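Local coordinates for protein endonuclease IV (Thermus thermophilus, PDB 3AAM) that cleaves phosphodiester bonds at apurinic or apyrimidinic sites in DNA during base excision repair, leaving a 3'-hydroxyl and a 5'-terminal sugar phosphate, at residues A[4-9]-A[254-259]; A[34-39]-A[90-95]; A[72-77]-A[84-89]; A[220-225]-A[260-265]. All coordinates share one frame; numbering follows the deposited sequence.

Contact 1 of 4, residues A[4-9]-A[254-259]; sequences YGFHLS and EEDAWN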
# COMPACT_ATOMS: atom_id res chain seq x y z
N TYR A 4 11.18 5.22 -3.50
CA TYR A 4 10.57 4.17 -4.30
C TYR A 4 11.02 2.78 -3.88
O TYR A 4 12.13 2.58 -3.39
CB TYR A 4 10.91 4.39 -5.78
CG TYR A 4 12.40 4.31 -6.05
CD1 TYR A 4 12.99 3.11 -6.42
CD2 TYR A 4 13.22 5.42 -5.87
CE1 TYR A 4 14.37 3.01 -6.60
CE2 TYR A 4 14.60 5.34 -6.04
CZ TYR A 4 15.17 4.12 -6.40
OH TYR A 4 16.54 4.03 -6.55
N GLY A 5 10.15 1.80 -4.10
CA GLY A 5 10.50 0.44 -3.74
C GLY A 5 9.52 -0.58 -4.26
O GLY A 5 8.57 -0.26 -4.98
N PHE A 6 9.75 -1.83 -3.88
CA PHE A 6 8.92 -2.96 -4.29
C PHE A 6 8.39 -3.66 -3.06
O PHE A 6 8.71 -3.30 -1.92
CB PHE A 6 9.74 -4.02 -5.04
CG PHE A 6 10.47 -3.52 -6.24
CD1 PHE A 6 9.84 -2.72 -7.19
CD2 PHE A 6 11.79 -3.92 -6.47
CE1 PHE A 6 10.50 -2.33 -8.35
CE2 PHE A 6 12.46 -3.54 -7.63
CZ PHE A 6 11.82 -2.74 -8.57
N HIS A 7 7.58 -4.68 -3.31
CA HIS A 7 7.07 -5.51 -2.24
C HIS A 7 8.08 -6.65 -2.19
O HIS A 7 8.29 -7.35 -3.19
CB HIS A 7 5.68 -6.05 -2.56
CG HIS A 7 5.05 -6.77 -1.41
ND1 HIS A 7 5.52 -7.98 -0.95
CD2 HIS A 7 4.04 -6.42 -0.58
CE1 HIS A 7 4.82 -8.35 0.11
NE2 HIS A 7 3.92 -7.42 0.35
N LEU A 8 8.72 -6.81 -1.03
CA LEU A 8 9.75 -7.83 -0.84
C LEU A 8 9.25 -9.01 -0.01
O LEU A 8 8.36 -8.87 0.83
CB LEU A 8 10.96 -7.20 -0.15
CG LEU A 8 11.50 -5.92 -0.79
CD1 LEU A 8 12.61 -5.34 0.08
CD2 LEU A 8 12.02 -6.21 -2.19
N SER A 9 9.87 -10.17 -0.24
CA SER A 9 9.50 -11.39 0.47
C SER A 9 10.09 -11.47 1.87
O SER A 9 11.16 -10.92 2.14
CB SER A 9 9.97 -12.61 -0.33
OG SER A 9 9.76 -13.80 0.40
N GLU A 254 15.07 -9.86 -13.89
CA GLU A 254 14.69 -9.16 -15.11
C GLU A 254 13.62 -8.10 -14.83
O GLU A 254 13.74 -6.95 -15.27
CB GLU A 254 14.17 -10.15 -16.16
CG GLU A 254 13.67 -9.53 -17.47
CD GLU A 254 12.29 -8.92 -17.36
OE1 GLU A 254 11.37 -9.62 -16.88
OE2 GLU A 254 12.11 -7.75 -17.75
N GLU A 255 12.57 -8.49 -14.11
CA GLU A 255 11.49 -7.57 -13.78
C GLU A 255 11.97 -6.40 -12.92
O GLU A 255 11.62 -5.25 -13.17
CB GLU A 255 10.36 -8.31 -13.05
CG GLU A 255 9.68 -9.38 -13.89
CD GLU A 255 10.29 -10.76 -13.72
OE1 GLU A 255 11.50 -10.86 -13.41
OE2 GLU A 255 9.56 -11.75 -13.92
N ASP A 256 12.76 -6.71 -11.91
CA ASP A 256 13.28 -5.68 -11.02
C ASP A 256 14.19 -4.71 -11.78
O ASP A 256 14.09 -3.50 -11.59
CB ASP A 256 14.07 -6.30 -9.87
CG ASP A 256 13.20 -7.13 -8.93
OD1 ASP A 256 11.97 -7.20 -9.11
OD2 ASP A 256 13.78 -7.72 -7.99
N ALA A 257 15.06 -5.23 -12.64
CA ALA A 257 15.96 -4.36 -13.40
C ALA A 257 15.18 -3.36 -14.24
O ALA A 257 15.53 -2.18 -14.30
CB ALA A 257 16.88 -5.20 -14.29
N TRP A 258 14.14 -3.84 -14.91
CA TRP A 258 13.29 -3.00 -15.74
C TRP A 258 12.66 -1.88 -14.91
O TRP A 258 12.80 -0.70 -15.23
CB TRP A 258 12.18 -3.85 -16.39
CG TRP A 258 11.14 -3.08 -17.17
CD1 TRP A 258 10.18 -2.24 -16.66
CD2 TRP A 258 10.95 -3.08 -18.59
NE1 TRP A 258 9.41 -1.73 -17.67
CE2 TRP A 258 9.86 -2.22 -18.87
CE3 TRP A 258 11.60 -3.72 -19.66
CZ2 TRP A 258 9.41 -1.98 -20.17
CZ3 TRP A 258 11.14 -3.48 -20.95
CH2 TRP A 258 10.06 -2.62 -21.20
N ASN A 259 11.97 -2.26 -13.85
CA ASN A 259 11.32 -1.28 -13.00
C ASN A 259 12.27 -0.29 -12.35
O ASN A 259 11.96 0.89 -12.26
CB ASN A 259 10.47 -2.00 -11.96
CG ASN A 259 9.28 -2.71 -12.57
OD1 ASN A 259 9.00 -3.87 -12.26
ND2 ASN A 259 8.58 -2.02 -13.46
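The carboxylate of Asp256, lying beside the ring of Phe6, is held by OD2 in a salt bridge to Arg251, while OD1 takes a weak hydrogen bond from the backbone N of Gly252. Held this way, it meets the aromatic ring in van der Waals contact: Asp256 CB and CG both lie 3.9 Å from Phe6 CE2, and the planes of ring and carboxylate are 28° apart. Phe6 carries the contact from the strand side. Its CG stands anti to the carbonyl carbon (chi1 -57°), which sends the ring from strand 3-6 across to helix 253-267. There the far end of the ring reaches between two residues one turn apart. Phe6 CE1 approaches Asn259 CB at 3.6 Å, and Phe6 CZ points its edge at the carbonyl Asp256 O, 3.9 Å away and near the ring plane. Leu260 of the same helix also touches Phe6. The pairing packs the last helix of the TIM barrel against its first strand. With the aspartate's charge balanced by arginine, the buried anion is probably tolerated beside an aromatic ring, whose electropositive edge would suit the helix carbonyl.

Contact 2 of 4, residues A[34-39]-A[90-95]; sequences FAKSPR and LADDLE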
# COMPACT_ATOMS: atom_id res chain seq x y z
N PHE A 34 4.70 -8.26 3.83
CA PHE A 34 3.49 -8.76 4.45
C PHE A 34 3.97 -9.08 5.87
O PHE A 34 5.18 -9.13 6.11
CB PHE A 34 3.01 -10.07 3.81
CG PHE A 34 2.39 -9.90 2.45
CD1 PHE A 34 1.31 -9.04 2.26
CD2 PHE A 34 2.86 -10.63 1.36
CE1 PHE A 34 0.71 -8.91 1.01
CE2 PHE A 34 2.26 -10.51 0.10
CZ PHE A 34 1.19 -9.65 -0.07
N ALA A 35 3.04 -9.28 6.80
CA ALA A 35 3.40 -9.62 8.17
C ALA A 35 3.30 -11.13 8.37
O ALA A 35 3.66 -11.66 9.42
CB ALA A 35 2.49 -8.89 9.15
N LYS A 36 2.78 -11.80 7.35
CA LYS A 36 2.64 -13.26 7.33
C LYS A 36 2.19 -13.64 5.92
O LYS A 36 1.81 -12.78 5.13
CB LYS A 36 1.61 -13.74 8.36
CG LYS A 36 0.16 -13.37 8.07
CD LYS A 36 -0.21 -12.05 8.69
CE LYS A 36 -1.72 -11.88 8.74
NZ LYS A 36 -2.09 -10.68 9.56
N SER A 37 2.25 -14.93 5.60
CA SER A 37 1.84 -15.37 4.27
C SER A 37 0.42 -14.90 4.01
O SER A 37 -0.48 -15.10 4.82
CB SER A 37 1.90 -16.90 4.17
OG SER A 37 1.49 -17.33 2.88
N PRO A 38 0.20 -14.24 2.86
CA PRO A 38 -1.13 -13.73 2.49
C PRO A 38 -2.14 -14.83 2.16
O PRO A 38 -3.34 -14.59 2.13
CB PRO A 38 -0.83 -12.83 1.30
CG PRO A 38 0.34 -13.51 0.66
CD PRO A 38 1.20 -13.86 1.85
N ARG A 39 -1.64 -16.03 1.90
CA ARG A 39 -2.49 -17.16 1.55
C ARG A 39 -3.15 -17.83 2.76
O ARG A 39 -4.08 -18.61 2.61
CB ARG A 39 -1.69 -18.21 0.77
CG ARG A 39 -2.09 -18.36 -0.69
CD ARG A 39 -1.87 -17.08 -1.48
NE ARG A 39 -2.08 -17.30 -2.91
CZ ARG A 39 -1.97 -16.35 -3.83
NH1 ARG A 39 -1.66 -15.11 -3.48
NH2 ARG A 39 -2.18 -16.64 -5.11
N LEU A 90 -6.11 -8.07 10.61
CA LEU A 90 -5.59 -6.72 10.43
C LEU A 90 -4.98 -6.22 11.73
O LEU A 90 -3.99 -5.49 11.72
CB LEU A 90 -6.69 -5.77 9.95
CG LEU A 90 -6.25 -4.32 9.66
CD1 LEU A 90 -5.12 -4.29 8.63
CD2 LEU A 90 -7.44 -3.52 9.16
N ALA A 91 -5.57 -6.61 12.86
CA ALA A 91 -5.05 -6.21 14.16
C ALA A 91 -3.65 -6.80 14.31
O ALA A 91 -2.75 -6.17 14.85
CB ALA A 91 -5.96 -6.70 15.28
N ASP A 92 -3.49 -8.03 13.83
CA ASP A 92 -2.19 -8.70 13.90
C ASP A 92 -1.17 -7.92 13.08
O ASP A 92 -0.05 -7.70 13.52
CB ASP A 92 -2.29 -10.14 13.38
CG ASP A 92 -0.93 -10.78 13.16
OD1 ASP A 92 -0.20 -11.01 14.15
OD2 ASP A 92 -0.59 -11.06 11.99
N ASP A 93 -1.57 -7.48 11.88
CA ASP A 93 -0.67 -6.71 11.03
C ASP A 93 -0.21 -5.45 11.76
O ASP A 93 0.97 -5.10 11.72
CB ASP A 93 -1.35 -6.28 9.72
CG ASP A 93 -1.64 -7.44 8.79
OD1 ASP A 93 -0.83 -8.39 8.74
OD2 ASP A 93 -2.67 -7.39 8.09
N LEU A 94 -1.14 -4.77 12.42
CA LEU A 94 -0.82 -3.55 13.14
C LEU A 94 0.10 -3.79 14.34
O LEU A 94 1.01 -3.01 14.59
CB LEU A 94 -2.12 -2.87 13.60
CG LEU A 94 -2.99 -2.32 12.48
CD1 LEU A 94 -4.39 -2.03 12.99
CD2 LEU A 94 -2.36 -1.06 11.92
N GLU A 95 -0.16 -4.88 15.06
CA GLU A 95 0.65 -5.24 16.22
C GLU A 95 2.07 -5.59 15.79
O GLU A 95 3.04 -5.18 16.43
CB GLU A 95 0.00 -6.42 16.95
CG GLU A 95 -1.28 -6.05 17.69
CD GLU A 95 -2.22 -7.23 17.90
OE1 GLU A 95 -1.76 -8.38 17.80
OE2 GLU A 95 -3.42 -6.99 18.18
O HOH W 1 0.24 -9.00 6.35
O HOH W 2 1.85 -12.31 11.45
O HOH W 3 -3.51 -9.52 6.83
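Lys36 NZ reaches two successive carboxylates of helix 82-100, forming salt bridges to Asp93 OD1 at 2.7 Å and to Asp92 OD2 at 2.9 Å. The two acids are met differently. Asp92 offers the anti lone pair of OD2, the two side chains reaching toward each other from opposite directions, whereas Asp93 OD1 receives the ammonium from above its carboxylate plane, 58° out of it. Lys36 gets there from the crowded position between backbone N and carbonyl carbon (chi1 69°) and a bend at chi2 (-91°). Ser89 OG gives NZ another hydrogen-bonding partner. The segment 34-39 follows strand 31-34 of the TIM barrel, and the salt-bridge network thus ties this barrel-top loop to the helix of the next beta-alpha unit. Water takes up part of the remaining hydrogen bonding. Water 1 accepts from Ala35 N (2.8 Å) and donates to Asp93 OD1 (2.7 Å), so this oxygen serves a cation and a water together. Asp93 OD2 takes a proton from water 3 at 2.6 Å, a water that lies only weakly bonded to Lys36 NZ. Asp92 OD1 has its own salt bridge, to Lys96. With a methionine in place of Lys36, Asp93 would probably lose its cation and Asp92 keep Lys96 alone, so the neighbouring carboxylates are likely to repel. Beside this polar cluster, Ala35 CB rests 3.4 Å from Asp93 OD1.

Contact 3 of 4, residues A[72-77]-A[84-89]; sequences YLVNLG and EKSVAS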
# COMPACT_ATOMS: atom_id res chain seq x y z
N TYR A 72 -4.97 -10.07 1.11
CA TYR A 72 -6.13 -9.83 0.28
C TYR A 72 -7.33 -10.54 0.93
O TYR A 72 -8.48 -10.25 0.61
CB TYR A 72 -5.89 -10.40 -1.13
CG TYR A 72 -5.64 -11.89 -1.15
CD1 TYR A 72 -6.70 -12.80 -1.16
CD2 TYR A 72 -4.34 -12.39 -1.13
CE1 TYR A 72 -6.46 -14.17 -1.15
CE2 TYR A 72 -4.09 -13.76 -1.12
CZ TYR A 72 -5.16 -14.65 -1.14
OH TYR A 72 -4.92 -16.00 -1.13
N LEU A 73 -7.03 -11.46 1.84
CA LEU A 73 -8.06 -12.21 2.54
C LEU A 73 -8.92 -11.31 3.42
O LEU A 73 -10.08 -11.60 3.66
CB LEU A 73 -7.43 -13.29 3.43
CG LEU A 73 -6.76 -14.47 2.71
CD1 LEU A 73 -6.15 -15.41 3.74
CD2 LEU A 73 -7.79 -15.19 1.85
N VAL A 74 -8.33 -10.23 3.89
CA VAL A 74 -9.05 -9.31 4.76
C VAL A 74 -10.20 -8.61 4.04
O VAL A 74 -10.00 -7.96 3.01
CB VAL A 74 -8.10 -8.25 5.35
CG1 VAL A 74 -8.87 -7.28 6.23
CG2 VAL A 74 -7.00 -8.93 6.15
N ASN A 75 -11.40 -8.75 4.58
CA ASN A 75 -12.57 -8.09 4.01
C ASN A 75 -13.35 -7.42 5.14
O ASN A 75 -14.21 -8.03 5.77
CB ASN A 75 -13.48 -9.08 3.27
CG ASN A 75 -14.68 -8.39 2.64
OD1 ASN A 75 -14.82 -7.17 2.71
ND2 ASN A 75 -15.55 -9.18 2.01
N LEU A 76 -13.03 -6.16 5.39
CA LEU A 76 -13.67 -5.40 6.45
C LEU A 76 -15.14 -5.08 6.16
O LEU A 76 -15.82 -4.53 7.02
CB LEU A 76 -12.90 -4.10 6.69
CG LEU A 76 -11.42 -4.27 7.04
CD1 LEU A 76 -10.75 -2.90 7.05
CD2 LEU A 76 -11.26 -4.98 8.38
N GLY A 77 -15.61 -5.43 4.97
CA GLY A 77 -17.00 -5.17 4.62
C GLY A 77 -17.89 -6.40 4.77
O GLY A 77 -19.10 -6.31 4.59
N GLU A 84 -15.00 -10.94 11.51
CA GLU A 84 -14.20 -11.13 12.71
C GLU A 84 -12.80 -11.63 12.36
O GLU A 84 -11.81 -11.18 12.93
CB GLU A 84 -14.89 -12.13 13.65
CG GLU A 84 -15.98 -11.54 14.55
CD GLU A 84 -17.31 -11.34 13.85
OE1 GLU A 84 -18.24 -10.84 14.52
OE2 GLU A 84 -17.44 -11.68 12.66
N LYS A 85 -12.73 -12.57 11.43
CA LYS A 85 -11.43 -13.11 11.02
C LYS A 85 -10.58 -12.00 10.40
O LYS A 85 -9.38 -11.89 10.68
CB LYS A 85 -11.63 -14.25 10.01
CG LYS A 85 -12.51 -15.38 10.53
CD LYS A 85 -12.84 -16.40 9.45
CE LYS A 85 -11.67 -17.31 9.14
NZ LYS A 85 -10.49 -16.55 8.64
N SER A 86 -11.22 -11.17 9.59
CA SER A 86 -10.53 -10.07 8.91
C SER A 86 -10.05 -9.00 9.89
O SER A 86 -8.92 -8.53 9.79
CB SER A 86 -11.47 -9.43 7.88
OG SER A 86 -11.86 -10.40 6.92
N VAL A 87 -10.91 -8.63 10.83
CA VAL A 87 -10.56 -7.63 11.84
C VAL A 87 -9.37 -8.12 12.66
O VAL A 87 -8.42 -7.38 12.90
CB VAL A 87 -11.76 -7.33 12.77
CG1 VAL A 87 -11.30 -6.51 13.97
CG2 VAL A 87 -12.83 -6.56 11.99
N ALA A 88 -9.44 -9.38 13.10
CA ALA A 88 -8.36 -9.96 13.90
C ALA A 88 -7.06 -10.04 13.11
O ALA A 88 -5.98 -9.81 13.65
CB ALA A 88 -8.77 -11.35 14.38
N SER A 89 -7.15 -10.37 11.82
CA SER A 89 -5.95 -10.47 11.00
C SER A 89 -5.30 -9.10 10.82
O SER A 89 -4.07 -8.97 10.89
CB SER A 89 -6.28 -11.07 9.63
OG SER A 89 -5.13 -11.15 8.82
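Ser86 points its side chain from helix 82-100 straight at the loop 72-77, where its hydroxyl meets the backbone between Val74 and Asn75. Asn75 N donates to Ser86 OG over 2.9 Å in an almost linear bond, with an N-H...O angle of 176°. The same hydroxyl gives its proton to the carbonyl of Leu82, one helical turn back, a bond that its position anti to the carbonyl carbon and beside its own N (chi1 -59°) makes possible. Ser86 OG therefore has both its donor and its acceptor role filled. The two methyls of Val74 lie alongside the helix on the flank of this bond: Val74 CG1 sits 3.8 Å from Ser86 CB, and Val74 CG2 comes to 3.9 Å from Ser89 OG, a full turn onward. All of this belongs to the connection in the TIM barrel that leads from strand 66-69 into helix 82-100, the loop folding back against the opening turns of the helix it precedes. Leu76 leans in from further along the loop and brings CD2 to 4.2 Å from Val87 CG2 in a purely apolar touch. Asn75 leaves the backbone pointing away from the helix. Its OD1 accepts from Gly77 N at 3.0 Å, closing an Asx turn with the donor 46° out of the carbonyl plane, and takes a further hydrogen bond from the backbone N of Ser111. Trp41 packs against both Ser86 and Ser89, and Val74 O is hydrogen-bonded to His108 NE2.

Contact 4 of 4, residues A[220-225]-A[260-265]; sequences AHLLQG and LRVFRA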
# COMPACT_ATOMS: atom_id res chain seq x y z
N ALA A 220 0.40 -3.85 -13.65
CA ALA A 220 1.38 -4.01 -14.72
C ALA A 220 2.64 -3.24 -14.32
O ALA A 220 2.55 -2.24 -13.61
CB ALA A 220 0.83 -3.48 -16.03
N HIS A 221 3.79 -3.72 -14.79
CA HIS A 221 5.07 -3.06 -14.51
C HIS A 221 5.06 -1.65 -15.09
O HIS A 221 4.22 -1.32 -15.93
CB HIS A 221 6.22 -3.84 -15.15
CG HIS A 221 6.38 -5.24 -14.64
ND1 HIS A 221 6.60 -5.53 -13.31
CD2 HIS A 221 6.37 -6.43 -15.29
CE1 HIS A 221 6.72 -6.84 -13.16
NE2 HIS A 221 6.58 -7.41 -14.35
N LEU A 222 6.00 -0.83 -14.65
CA LEU A 222 6.09 0.53 -15.16
C LEU A 222 6.29 0.50 -16.68
O LEU A 222 7.06 -0.31 -17.20
CB LEU A 222 7.25 1.27 -14.49
CG LEU A 222 7.14 1.33 -12.96
CD1 LEU A 222 8.37 2.03 -12.40
CD2 LEU A 222 5.87 2.06 -12.55
N LEU A 223 5.56 1.38 -17.37
CA LEU A 223 5.60 1.49 -18.83
C LEU A 223 5.03 0.29 -19.57
O LEU A 223 5.04 0.27 -20.80
CB LEU A 223 7.03 1.76 -19.32
CG LEU A 223 7.68 3.08 -18.89
CD1 LEU A 223 8.99 3.28 -19.64
CD2 LEU A 223 6.74 4.24 -19.17
N GLN A 224 4.51 -0.70 -18.85
CA GLN A 224 3.96 -1.89 -19.49
C GLN A 224 2.44 -1.98 -19.46
O GLN A 224 1.86 -2.98 -19.91
CB GLN A 224 4.57 -3.15 -18.87
CG GLN A 224 6.05 -3.32 -19.17
CD GLN A 224 6.60 -4.64 -18.66
OE1 GLN A 224 5.84 -5.59 -18.46
NE2 GLN A 224 7.91 -4.71 -18.48
N GLY A 225 1.80 -0.94 -18.94
CA GLY A 225 0.35 -0.93 -18.86
C GLY A 225 -0.30 0.16 -19.69
O GLY A 225 0.34 0.76 -20.55
N LEU A 260 13.42 -0.76 -11.88
CA LEU A 260 14.38 0.15 -11.25
C LEU A 260 14.94 1.14 -12.27
O LEU A 260 15.16 2.31 -11.95
CB LEU A 260 15.51 -0.64 -10.59
CG LEU A 260 15.10 -1.41 -9.33
CD1 LEU A 260 16.25 -2.26 -8.84
CD2 LEU A 260 14.65 -0.43 -8.26
N ARG A 261 15.18 0.68 -13.49
CA ARG A 261 15.70 1.57 -14.52
C ARG A 261 14.68 2.66 -14.84
O ARG A 261 15.05 3.81 -15.07
CB ARG A 261 16.07 0.76 -15.77
CG ARG A 261 17.45 0.09 -15.64
CD ARG A 261 17.61 -1.09 -16.59
NE ARG A 261 17.36 -0.71 -17.98
CZ ARG A 261 18.27 -0.17 -18.79
NH1 ARG A 261 19.50 0.06 -18.36
NH2 ARG A 261 17.93 0.14 -20.03
N VAL A 262 13.39 2.32 -14.83
CA VAL A 262 12.37 3.33 -15.10
C VAL A 262 12.24 4.30 -13.91
O VAL A 262 12.20 5.51 -14.10
CB VAL A 262 11.01 2.66 -15.41
CG1 VAL A 262 9.95 3.73 -15.65
CG2 VAL A 262 11.15 1.79 -16.66
N PHE A 263 12.18 3.77 -12.69
CA PHE A 263 12.08 4.62 -11.50
C PHE A 263 13.23 5.61 -11.46
O PHE A 263 13.03 6.80 -11.24
CB PHE A 263 12.16 3.78 -10.21
CG PHE A 263 10.83 3.40 -9.63
CD1 PHE A 263 9.85 4.36 -9.38
CD2 PHE A 263 10.58 2.07 -9.28
CE1 PHE A 263 8.64 4.00 -8.78
CE2 PHE A 263 9.37 1.70 -8.68
CZ PHE A 263 8.40 2.66 -8.43
N ARG A 264 14.44 5.11 -11.69
CA ARG A 264 15.62 5.95 -11.64
C ARG A 264 15.70 6.96 -12.77
O ARG A 264 16.20 8.07 -12.57
CB ARG A 264 16.86 5.06 -11.57
CG ARG A 264 16.98 4.45 -10.18
CD ARG A 264 17.80 3.17 -10.12
NE ARG A 264 17.78 2.66 -8.75
CZ ARG A 264 18.29 1.50 -8.37
NH1 ARG A 264 18.86 0.69 -9.25
NH2 ARG A 264 18.22 1.15 -7.09
N ALA A 265 15.21 6.60 -13.95
CA ALA A 265 15.23 7.53 -15.07
C ALA A 265 14.28 8.67 -14.73
O ALA A 265 14.59 9.84 -14.95
CB ALA A 265 14.77 6.83 -16.34
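Leu222 and Leu223 occupy the two central positions of a type II beta turn from His221 to Gln224, closed by the bond from Gln224 N to His221 O at 3.0 Å; Leu223 takes the positive phi (67°) that such a turn has at its third residue. The turn faces a regular stretch of helix 253-267, and the backbones come nearest at Leu222 and Val262, whose CA atoms are 6.9 Å apart. Both leucines project toward the helix and meet it with aliphatic carbons alone. Leu222 CD1 stands squarely over one face of the Phe263 ring, 3.7 Å from its centroid and 7° off the normal, a CH-pi contact in which the leucine side chain crosses the phenylalanine at about a right angle. The chi1 of Phe263, -95°, lies off the common staggered positions and swings the ring across to lie under that methyl. Val262 CG1 packs on Leu222 CB at 3.8 Å and also reaches Leu223, while Val262 CG2 touches Leu223 CD1 at 4.0 Å, nearer the surface. An alanine here instead of Phe263 would remove the ring face beneath Leu222 CD1, and a gap would probably open beneath that methyl, with Tyr4 and Phe235 losing their ring partner. The turn follows strand 219-220 and thus His219, a manganese ligand, while Phe263 also meets the rings of Tyr4 on strand 3-6 and Phe235 on helix 230-235, with Leu205 of strand 202-208 beside it.

From the N terminus, strand 3-6 enters contact 1, whose loop closes only at helix 253-267, so that the first strand and the last helix of the barrel are joined. Within that long loop, segment 34-39 opens contact 2, closed on helix 82-100; nested inside this in turn is contact 3, a short loop ending on the same helix one turn earlier. Contacts 2 and 3 thus pin consecutive barrel loops to one helix. Later, contact 4 opens after strand 219-220 and closes beyond contact 1 on helix 253-267, so these two cross. They lie across the chain's centre from contact 3, while His7 against Phe34 brings contacts 1 and 2 into touch.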